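Long-range contacts in exodeoxyribonuclease (Neisseria meningitidis, PDB 2JC5), which probably cleaves the DNA backbone at apurinic or apyrimidinic sites during repair, with the help of magnesium or manganese ions: residues 2-7 against 252-257; 29-34 against 103-108; 143-148 against 221-226. All coordinates share one frame; numbering follows the deposited sequence.

In the fold
The three contacts lie within the two-sheet core of a DNase I-like fold, their centres 8 to 10 Å apart. Interaction 1 joins two antiparallel strands of one sheet, interaction 3 joins two of the other, and interaction 2 bridges the sheets: its strand 31-35 runs beside 2-8 in the first, and its strand 103-109 beside 143-147 in the second. Along the chain, interaction 2 closes before interaction 3 opens, and both are nested inside the long loop closed by interaction 1, which brings strands from near the two ends of the chain together in the first sheet. Metal ligands and predicted catalytic residues lie at or near the C-terminal ends of several of these strands.

Interaction 1 (2-7 against 252-257)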
loop_
_atom_site.group_PDB
_atom_site.type_symbol
_atom_site.label_atom_id
_atom_site.label_comp_id
_atom_site.label_asym_id
_atom_site.label_seq_id
_atom_site.Cartn_x
_atom_site.Cartn_y
_atom_site.Cartn_z
ATOM N N LEU A 2 -16.652 4.538 -5.493
ATOM C CA LEU A 2 -15.909 3.800 -4.463
ATOM C C LEU A 2 -14.538 4.447 -4.318
ATOM O O LEU A 2 -13.762 4.461 -5.274
ATOM C CB LEU A 2 -15.705 2.351 -4.876
ATOM C CG LEU A 2 -14.812 1.465 -3.996
ATOM C CD1 LEU A 2 -15.559 1.192 -2.725
ATOM C CD2 LEU A 2 -14.410 0.176 -4.724
ATOM N N LYS A 3 -14.241 4.973 -3.133
ATOM C CA LYS A 3 -12.982 5.656 -2.891
ATOM C C LYS A 3 -12.136 4.771 -1.989
ATOM O O LYS A 3 -12.545 4.417 -0.881
ATOM C CB LYS A 3 -13.259 7.019 -2.247
ATOM C CG LYS A 3 -12.043 7.850 -1.961
ATOM C CD LYS A 3 -12.370 9.178 -1.289
ATOM C CE LYS A 3 -13.111 10.092 -2.217
ATOM N NZ LYS A 3 -12.546 11.459 -2.147
ATOM N N ILE A 4 -10.966 4.383 -2.499
ATOM C CA ILE A 4 -10.031 3.542 -1.770
ATOM C C ILE A 4 -8.758 4.333 -1.510
ATOM O O ILE A 4 -8.223 4.930 -2.433
ATOM C CB ILE A 4 -9.668 2.252 -2.521
ATOM C CG1 ILE A 4 -10.918 1.419 -2.814
ATOM C CG2 ILE A 4 -8.684 1.451 -1.687
ATOM C CD1 ILE A 4 -10.697 0.151 -3.619
ATOM N N ILE A 5 -8.313 4.371 -0.251
ATOM C CA ILE A 5 -7.122 5.116 0.145
ATOM C C ILE A 5 -6.091 4.139 0.641
ATOM O O ILE A 5 -6.432 3.255 1.431
ATOM C CB ILE A 5 -7.432 6.159 1.230
ATOM C CG1 ILE A 5 -8.469 7.153 0.673
ATOM C CG2 ILE A 5 -6.151 6.852 1.706
ATOM C CD1 ILE A 5 -8.725 8.374 1.550
ATOM N N SER A 6 -4.849 4.290 0.170
ATOM C CA SER A 6 -3.724 3.508 0.668
ATOM C C SER A 6 -2.782 4.466 1.385
ATOM O O SER A 6 -2.377 5.462 0.811
ATOM C CB SER A 6 -3.000 2.815 -0.477
ATOM O OG SER A 6 -2.012 1.915 0.003
ATOM N N ALA A 7 -2.436 4.156 2.628
ATOM C CA ALA A 7 -1.562 5.031 3.396
ATOM C C ALA A 7 -0.630 4.238 4.284
ATOM O O ALA A 7 -1.069 3.497 5.171
ATOM C CB ALA A 7 -2.382 6.022 4.228
ATOM N N VAL A 252 -7.738 6.728 -4.785
ATOM C CA VAL A 252 -8.262 6.424 -6.135
ATOM C C VAL A 252 -9.765 6.259 -6.036
ATOM O O VAL A 252 -10.256 5.639 -5.088
ATOM C CB VAL A 252 -7.632 5.169 -6.759
ATOM C CG1 VAL A 252 -8.125 4.966 -8.203
ATOM C CG2 VAL A 252 -6.097 5.271 -6.738
ATOM N N GLU A 253 -10.480 6.825 -7.014
ATOM C CA GLU A 253 -11.932 6.728 -7.100
ATOM C C GLU A 253 -12.303 5.836 -8.268
ATOM O O GLU A 253 -11.850 6.077 -9.384
ATOM C CB GLU A 253 -12.530 8.130 -7.279
ATOM C CG GLU A 253 -12.332 8.971 -6.044
ATOM C CD GLU A 253 -12.840 10.378 -6.179
ATOM O OE1 GLU A 253 -14.051 10.548 -6.441
ATOM O OE2 GLU A 253 -12.025 11.311 -5.990
ATOM N N TYR A 254 -13.128 4.820 -7.995
ATOM C CA TYR A 254 -13.564 3.852 -8.988
ATOM C C TYR A 254 -15.075 3.928 -9.169
ATOM O O TYR A 254 -15.820 4.015 -8.208
ATOM C CB TYR A 254 -13.211 2.432 -8.530
ATOM C CG TYR A 254 -11.734 2.204 -8.294
ATOM C CD1 TYR A 254 -11.168 2.447 -7.045
ATOM C CD2 TYR A 254 -10.916 1.706 -9.303
ATOM C CE1 TYR A 254 -9.816 2.241 -6.823
ATOM C CE2 TYR A 254 -9.575 1.491 -9.092
ATOM C CZ TYR A 254 -9.022 1.763 -7.857
ATOM O OH TYR A 254 -7.681 1.562 -7.636
ATOM N N ASP A 255 -15.523 3.896 -10.419
ATOM C CA ASP A 255 -16.956 3.826 -10.715
ATOM C C ASP A 255 -17.381 2.373 -10.587
ATOM O O ASP A 255 -17.485 1.659 -11.580
ATOM C CB ASP A 255 -17.219 4.358 -12.112
ATOM C CG ASP A 255 -18.669 4.337 -12.477
ATOM O OD1 ASP A 255 -19.489 4.160 -11.561
ATOM O OD2 ASP A 255 -18.978 4.508 -13.680
ATOM N N TYR A 256 -17.601 1.948 -9.344
ATOM C CA TYR A 256 -17.768 0.538 -8.999
ATOM C C TYR A 256 -18.512 0.378 -7.676
ATOM O O TYR A 256 -18.369 1.192 -6.767
ATOM C CB TYR A 256 -16.406 -0.126 -8.895
ATOM C CG TYR A 256 -16.427 -1.603 -8.614
ATOM C CD1 TYR A 256 -16.468 -2.534 -9.640
ATOM C CD2 TYR A 256 -16.417 -2.075 -7.310
ATOM C CE1 TYR A 256 -16.480 -3.895 -9.378
ATOM C CE2 TYR A 256 -16.414 -3.415 -7.050
ATOM C CZ TYR A 256 -16.451 -4.330 -8.085
ATOM O OH TYR A 256 -16.463 -5.684 -7.800
ATOM N N ALA A 257 -19.336 -0.663 -7.615
ATOM C CA ALA A 257 -19.918 -1.167 -6.377
ATOM C C ALA A 257 -19.984 -2.684 -6.430
ATOM O O ALA A 257 -20.055 -3.272 -7.509
ATOM C CB ALA A 257 -21.302 -0.587 -6.173
#
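Leu2 and Tyr254, together with Ile4 and Val252, form the hydrogen-bonded pairs of an antiparallel ladder that joins the first strand of the chain to the last. Four backbone bonds tie it: Leu2 N gives to Tyr254 O and Tyr254 N to Leu2 O, and Ile4 and Val252 exchange a second pair. The side chains of these four residues point to the face that meets the second sheet, and the packing there is close. CD1 of Ile4 reaches CE1 of Tyr254 at 3.9 Å, the two side chains crossing at about a right angle. Val252 CG1 lies 3.3 Å above the plane of the Tyr254 ring, offset toward its rim, so a branched residue suits this place, one methyl resting over part of one ring face. Beyond the strand, Tyr256 runs side by side with Leu2, whose CD2 is 4.0 Å from Tyr256 CD2. The hydroxyl of Tyr256 is bound by Asp143 of the other sheet, and that of Tyr254 by Gln223.

The opposite face is looser. Lys3 and Glu253, a non-hydrogen-bonded pair, lie alongside each other, both partly exposed. Lys3 NZ is 3.9 Å from Glu253 OE2, a long salt bridge made doubtful by a second conformer of the glutamate; the ammonium also has a weak bond to Ser27 O. Long chains suit this face: CE of Lys3 packs on CG and CD of Glu253, and the charges sit at the ends. Cohesion of the whole contact therefore rests mainly on the backbone bonds and the apolar side chains facing the second sheet, and the ion pair probably adds little.

Interaction 2 (29-34 against 103-108)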
loop_
_atom_site.group_PDB
_atom_site.type_symbol
_atom_site.label_atom_id
_atom_site.label_comp_id
_atom_site.label_asym_id
_atom_site.label_seq_id
_atom_site.Cartn_x
_atom_site.Cartn_y
_atom_site.Cartn_z
ATOM N N ALA A 29 -13.515 8.250 2.296
ATOM C CA ALA A 29 -13.097 6.909 1.886
ATOM C C ALA A 29 -14.100 5.841 2.290
ATOM O O ALA A 29 -14.585 5.827 3.429
ATOM C CB ALA A 29 -11.740 6.559 2.489
ATOM N N ASP A 30 -14.346 4.921 1.366
ATOM C CA ASP A 30 -15.082 3.695 1.630
ATOM C C ASP A 30 -14.206 2.609 2.248
ATOM O O ASP A 30 -14.664 1.845 3.109
ATOM C CB ASP A 30 -15.696 3.175 0.350
ATOM C CG ASP A 30 -16.707 4.132 -0.213
ATOM O OD1 ASP A 30 -17.815 4.191 0.368
ATOM O OD2 ASP A 30 -16.386 4.856 -1.185
ATOM N N ILE A 31 -12.948 2.555 1.801
ATOM C CA ILE A 31 -11.975 1.576 2.274
ATOM C C ILE A 31 -10.644 2.281 2.453
ATOM O O ILE A 31 -10.247 3.066 1.589
ATOM C CB ILE A 31 -11.789 0.402 1.279
ATOM C CG1 ILE A 31 -13.129 -0.316 1.046
ATOM C CG2 ILE A 31 -10.757 -0.587 1.804
ATOM C CD1 ILE A 31 -13.124 -1.297 -0.086
ATOM N N VAL A 32 -9.994 2.035 3.591
ATOM C CA VAL A 32 -8.678 2.600 3.890
ATOM C C VAL A 32 -7.750 1.437 4.220
ATOM O O VAL A 32 -8.011 0.666 5.152
ATOM C CB VAL A 32 -8.727 3.626 5.052
ATOM C CG1 VAL A 32 -7.326 4.234 5.315
ATOM C CG2 VAL A 32 -9.701 4.740 4.715
ATOM N N CYS A 33 -6.701 1.293 3.420
ATOM C CA CYS A 33 -5.681 0.309 3.660
ATOM C C CYS A 33 -4.505 1.032 4.254
ATOM O O CYS A 33 -3.990 1.973 3.633
ATOM C CB CYS A 33 -5.267 -0.337 2.352
ATOM S SG CYS A 33 -6.572 -1.279 1.613
ATOM N N VAL A 34 -4.082 0.592 5.439
ATOM C CA VAL A 34 -2.932 1.221 6.075
ATOM C C VAL A 34 -1.795 0.243 6.263
ATOM O O VAL A 34 -1.990 -0.970 6.420
ATOM C CB VAL A 34 -3.260 1.937 7.409
ATOM C CG1 VAL A 34 -4.341 2.986 7.184
ATOM C CG2 VAL A 34 -3.677 0.942 8.505
ATOM N N LEU A 103 -15.421 -8.183 -5.117
ATOM C CA LEU A 103 -14.332 -7.238 -4.874
ATOM C C LEU A 103 -13.407 -7.773 -3.794
ATOM O O LEU A 103 -13.859 -8.250 -2.749
ATOM C CB LEU A 103 -14.896 -5.881 -4.425
ATOM C CG LEU A 103 -13.886 -4.778 -4.074
ATOM C CD1 LEU A 103 -13.087 -4.374 -5.293
ATOM C CD2 LEU A 103 -14.595 -3.611 -3.450
ATOM N N SER A 104 -12.104 -7.637 -4.015
ATOM C CA SER A 104 -11.122 -7.885 -2.965
ATOM C C SER A 104 -10.183 -6.715 -2.895
ATOM O O SER A 104 -9.737 -6.189 -3.923
ATOM C CB SER A 104 -10.321 -9.151 -3.227
ATOM O OG SER A 104 -11.149 -10.299 -3.273
ATOM N N VAL A 105 -9.889 -6.293 -1.678
ATOM C CA VAL A 105 -8.877 -5.280 -1.447
ATOM C C VAL A 105 -7.852 -5.792 -0.448
ATOM O O VAL A 105 -8.214 -6.357 0.602
ATOM C CB VAL A 105 -9.524 -3.989 -0.957
ATOM C CG1 VAL A 105 -8.474 -2.912 -0.755
ATOM C CG2 VAL A 105 -10.587 -3.531 -1.932
ATOM N N ILE A 106 -6.584 -5.584 -0.796
ATOM C CA ILE A 106 -5.458 -6.000 0.012
ATOM C C ILE A 106 -4.728 -4.782 0.534
ATOM O O ILE A 106 -4.681 -3.732 -0.124
ATOM C CB ILE A 106 -4.500 -6.874 -0.809
ATOM C CG1 ILE A 106 -5.146 -8.245 -1.022
ATOM C CG2 ILE A 106 -3.112 -6.996 -0.153
ATOM C CD1 ILE A 106 -4.819 -8.891 -2.318
ATOM N N SER A 107 -4.217 -4.910 1.752
ATOM C CA SER A 107 -3.233 -3.980 2.281
ATOM C C SER A 107 -1.916 -4.752 2.422
ATOM O O SER A 107 -1.873 -5.769 3.118
ATOM C CB SER A 107 -3.647 -3.430 3.627
ATOM O OG SER A 107 -2.706 -2.417 3.985
ATOM N N LEU A 108 -0.868 -4.243 1.760
ATOM C CA LEU A 108 0.421 -4.899 1.624
ATOM C C LEU A 108 1.532 -3.984 2.095
ATOM O O LEU A 108 1.584 -2.838 1.689
ATOM C CB LEU A 108 0.672 -5.209 0.145
ATOM C CG LEU A 108 2.070 -5.739 -0.218
ATOM C CD1 LEU A 108 2.293 -7.145 0.291
ATOM C CD2 LEU A 108 2.305 -5.688 -1.732
#
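Ile31 and Cys33 face Leu103, Val105 and Ser107 across the interior of the DNase I-like sandwich, where the two central sheets pack face to face. The strands run at 25° to each other, their axes approaching to 6.5 Å, and the one hydrogen bond between them comes from a side chain. Along the second strand every other residue turns inward. Leu103 comes first, its CD2 lying 4.3 Å from Ile31 CD1. Val105 then presents both branches: CG2 meets Ile31 CD1 at 3.9 Å, while CG1, anti to the backbone N (chi1 -178°), lies only 3.4 Å from Cys33 SG and also faces Ile31 CG2. Branched aliphatic side chains and a cysteine suit this buried interface, since they present apolar surface from both sheets; Ile4 of the first sheet also packs on Val105. Ser107 closes the row, its CB 3.7 Å from Cys33 CB. A serine fits here because it is small and its hydroxyl can serve a polar group deep in the interior. That oxygen also bonds to Gln35 NE2, and it donates to Val34 O at 2.9 Å, approaching from above the carbonyl plane, 62° out of it.

Interaction 3 (143-148 against 221-226); sequences DIVVCG and DYQMVT
Gln223 lies across from Cys147 in an antiparallel ladder, the two forming a non-hydrogen-bonded pair, and it crosses obliquely over Val145. Its CB packs 4.0 Å from Val145 CG1. CG, anti to the carbonyl carbon, and then CD each stand 3.9 Å from Cys147 SG. At the tip, OE1 touches Val145 CG1 at 3.6 Å and takes a hydrogen bond from Tyr254 OH, while NE2 gives one to Ile4 O. A glutamine suits this buried place because its amide both accepts and donates, linking this sheet to the one opposite.

The ladder ends differently at its two ends. Thr226 OG1 accepts a nearly straight bond (172°) from Ile144 N at 2.9 Å, while Thr226 N bonds to Ile144 O, so the hydroxyl stands in for one partner of the usual backbone exchange. A water joins OG1 to Asp143 OD1; Tyr256 OH binds OD2. At the other end Gly148 and Tyr222 exchange backbone bonds; with phi 157° and psi -162°, a CB on Gly148 would press on the preceding carbonyl oxygen. Beside it, Asp221, predicted to be important for catalysis, bonds through OD2 to Thr203 and His247.

Strand 143-147 runs between 103-109 and 217-225; Val145, Cys147, Gln223 and Val225 face strands 2-8 and 250-254, Tyr222 meets Trp150 edge-to-face, Met224 packs on it too, and helix 227-230 starts right after Thr226.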
loop_
_atom_site.group_PDB
_atom_site.type_symbol
_atom_site.label_atom_id
_atom_site.label_comp_id
_atom_site.label_asym_id
_atom_site.label_seq_id
_atom_site.Cartn_x
_atom_site.Cartn_y
_atom_site.Cartn_z
ATOM N N ASP A 143 -12.546 -8.814 -9.073
ATOM C CA ASP A 143 -12.066 -7.441 -9.072
ATOM C C ASP A 143 -11.176 -7.248 -7.867
ATOM O O ASP A 143 -11.631 -7.383 -6.751
ATOM C CB ASP A 143 -13.248 -6.510 -9.016
ATOM C CG ASP A 143 -14.196 -6.723 -10.159
ATOM O OD1 ASP A 143 -13.741 -6.766 -11.327
ATOM O OD2 ASP A 143 -15.417 -6.873 -9.890
ATOM N N ILE A 144 -9.908 -6.924 -8.083
ATOM C CA ILE A 144 -8.953 -6.854 -6.972
ATOM C C ILE A 144 -8.118 -5.592 -7.028
ATOM O O ILE A 144 -7.625 -5.205 -8.100
ATOM C CB ILE A 144 -8.012 -8.079 -6.943
ATOM C CG1 ILE A 144 -8.817 -9.378 -6.976
ATOM C CG2 ILE A 144 -7.114 -8.032 -5.681
ATOM C CD1 ILE A 144 -7.984 -10.624 -6.995
ATOM N N VAL A 145 -7.979 -4.943 -5.872
ATOM C CA VAL A 145 -7.051 -3.834 -5.695
ATOM C C VAL A 145 -6.031 -4.254 -4.648
ATOM O O VAL A 145 -6.409 -4.522 -3.510
ATOM C CB VAL A 145 -7.756 -2.546 -5.247
ATOM C CG1 VAL A 145 -6.749 -1.372 -5.150
ATOM C CG2 VAL A 145 -8.884 -2.199 -6.225
ATOM N N VAL A 146 -4.749 -4.287 -5.040
ATOM C CA VAL A 146 -3.660 -4.527 -4.096
ATOM C C VAL A 146 -3.044 -3.169 -3.760
ATOM O O VAL A 146 -2.311 -2.591 -4.577
ATOM C CB VAL A 146 -2.599 -5.504 -4.656
ATOM C CG1 VAL A 146 -1.554 -5.825 -3.587
ATOM C CG2 VAL A 146 -3.264 -6.799 -5.147
ATOM N N CYS A 147 -3.407 -2.649 -2.589
ATOM C CA CYS A 147 -2.918 -1.388 -2.081
ATOM C C CYS A 147 -1.687 -1.608 -1.243
ATOM O O CYS A 147 -1.640 -2.537 -0.442
ATOM C CB CYS A 147 -3.926 -0.749 -1.143
ATOM S SG CYS A 147 -5.390 -0.130 -1.874
ATOM N N GLY A 148 -0.723 -0.704 -1.342
ATOM C CA GLY A 148 0.214 -0.597 -0.259
ATOM C C GLY A 148 1.528 0.014 -0.618
ATOM O O GLY A 148 1.661 0.702 -1.625
ATOM N N ASP A 221 4.306 3.757 -3.239
ATOM C CA ASP A 221 2.976 3.293 -2.859
ATOM C C ASP A 221 2.152 3.179 -4.123
ATOM O O ASP A 221 2.250 4.036 -5.009
ATOM C CB ASP A 221 2.346 4.271 -1.882
ATOM C CG ASP A 221 3.148 4.391 -0.594
ATOM O OD1 ASP A 221 2.927 3.563 0.330
ATOM O OD2 ASP A 221 4.006 5.301 -0.485
ATOM N N TYR A 222 1.371 2.115 -4.211
ATOM C CA TYR A 222 0.613 1.792 -5.420
ATOM C C TYR A 222 -0.779 1.306 -5.091
ATOM O O TYR A 222 -1.025 0.763 -4.015
ATOM C CB TYR A 222 1.248 0.635 -6.199
ATOM C CG TYR A 222 2.631 0.814 -6.729
ATOM C CD1 TYR A 222 3.737 0.711 -5.892
ATOM C CD2 TYR A 222 2.857 1.039 -8.077
ATOM C CE1 TYR A 222 5.004 0.867 -6.382
ATOM C CE2 TYR A 222 4.130 1.177 -8.568
ATOM C CZ TYR A 222 5.206 1.077 -7.717
ATOM O OH TYR A 222 6.483 1.191 -8.232
ATOM N N GLN A 223 -1.662 1.427 -6.071
ATOM C CA GLN A 223 -2.850 0.573 -6.180
ATOM C C GLN A 223 -2.698 -0.220 -7.466
ATOM O O GLN A 223 -2.735 0.350 -8.547
ATOM C CB GLN A 223 -4.130 1.420 -6.155
ATOM C CG GLN A 223 -4.327 2.123 -4.811
ATOM C CD GLN A 223 -5.741 2.666 -4.540
ATOM O OE1 GLN A 223 -6.740 2.246 -5.131
ATOM N NE2 GLN A 223 -5.816 3.594 -3.608
ATOM N N MET A 224 -2.432 -1.518 -7.331
ATOM C CA MET A 224 -2.350 -2.419 -8.481
ATOM C C MET A 224 -3.714 -3.064 -8.676
ATOM O O MET A 224 -4.259 -3.619 -7.730
ATOM C CB MET A 224 -1.306 -3.516 -8.274
ATOM C CG MET A 224 0.127 -3.009 -8.214
ATOM S SD MET A 224 0.691 -2.443 -9.842
ATOM C CE MET A 224 2.459 -2.386 -9.543
ATOM N N VAL A 225 -4.262 -2.990 -9.888
ATOM C CA VAL A 225 -5.673 -3.300 -10.112
ATOM C C VAL A 225 -5.854 -4.288 -11.270
ATOM O O VAL A 225 -5.117 -4.254 -12.261
ATOM C CB VAL A 225 -6.458 -1.978 -10.375
ATOM C CG1 VAL A 225 -7.960 -2.211 -10.440
ATOM C CG2 VAL A 225 -6.149 -0.943 -9.282
ATOM N N THR A 226 -6.859 -5.150 -11.145
ATOM C CA THR A 226 -7.271 -6.075 -12.212
ATOM C C THR A 226 -7.905 -5.298 -13.374
ATOM O O THR A 226 -8.293 -4.150 -13.198
ATOM C CB THR A 226 -8.233 -7.111 -11.639
ATOM O OG1 THR A 226 -9.227 -6.457 -10.848
ATOM C CG2 THR A 226 -7.457 -8.099 -10.787
HETATM O O HOH W 1 -11.393 -6.269 -12.452
#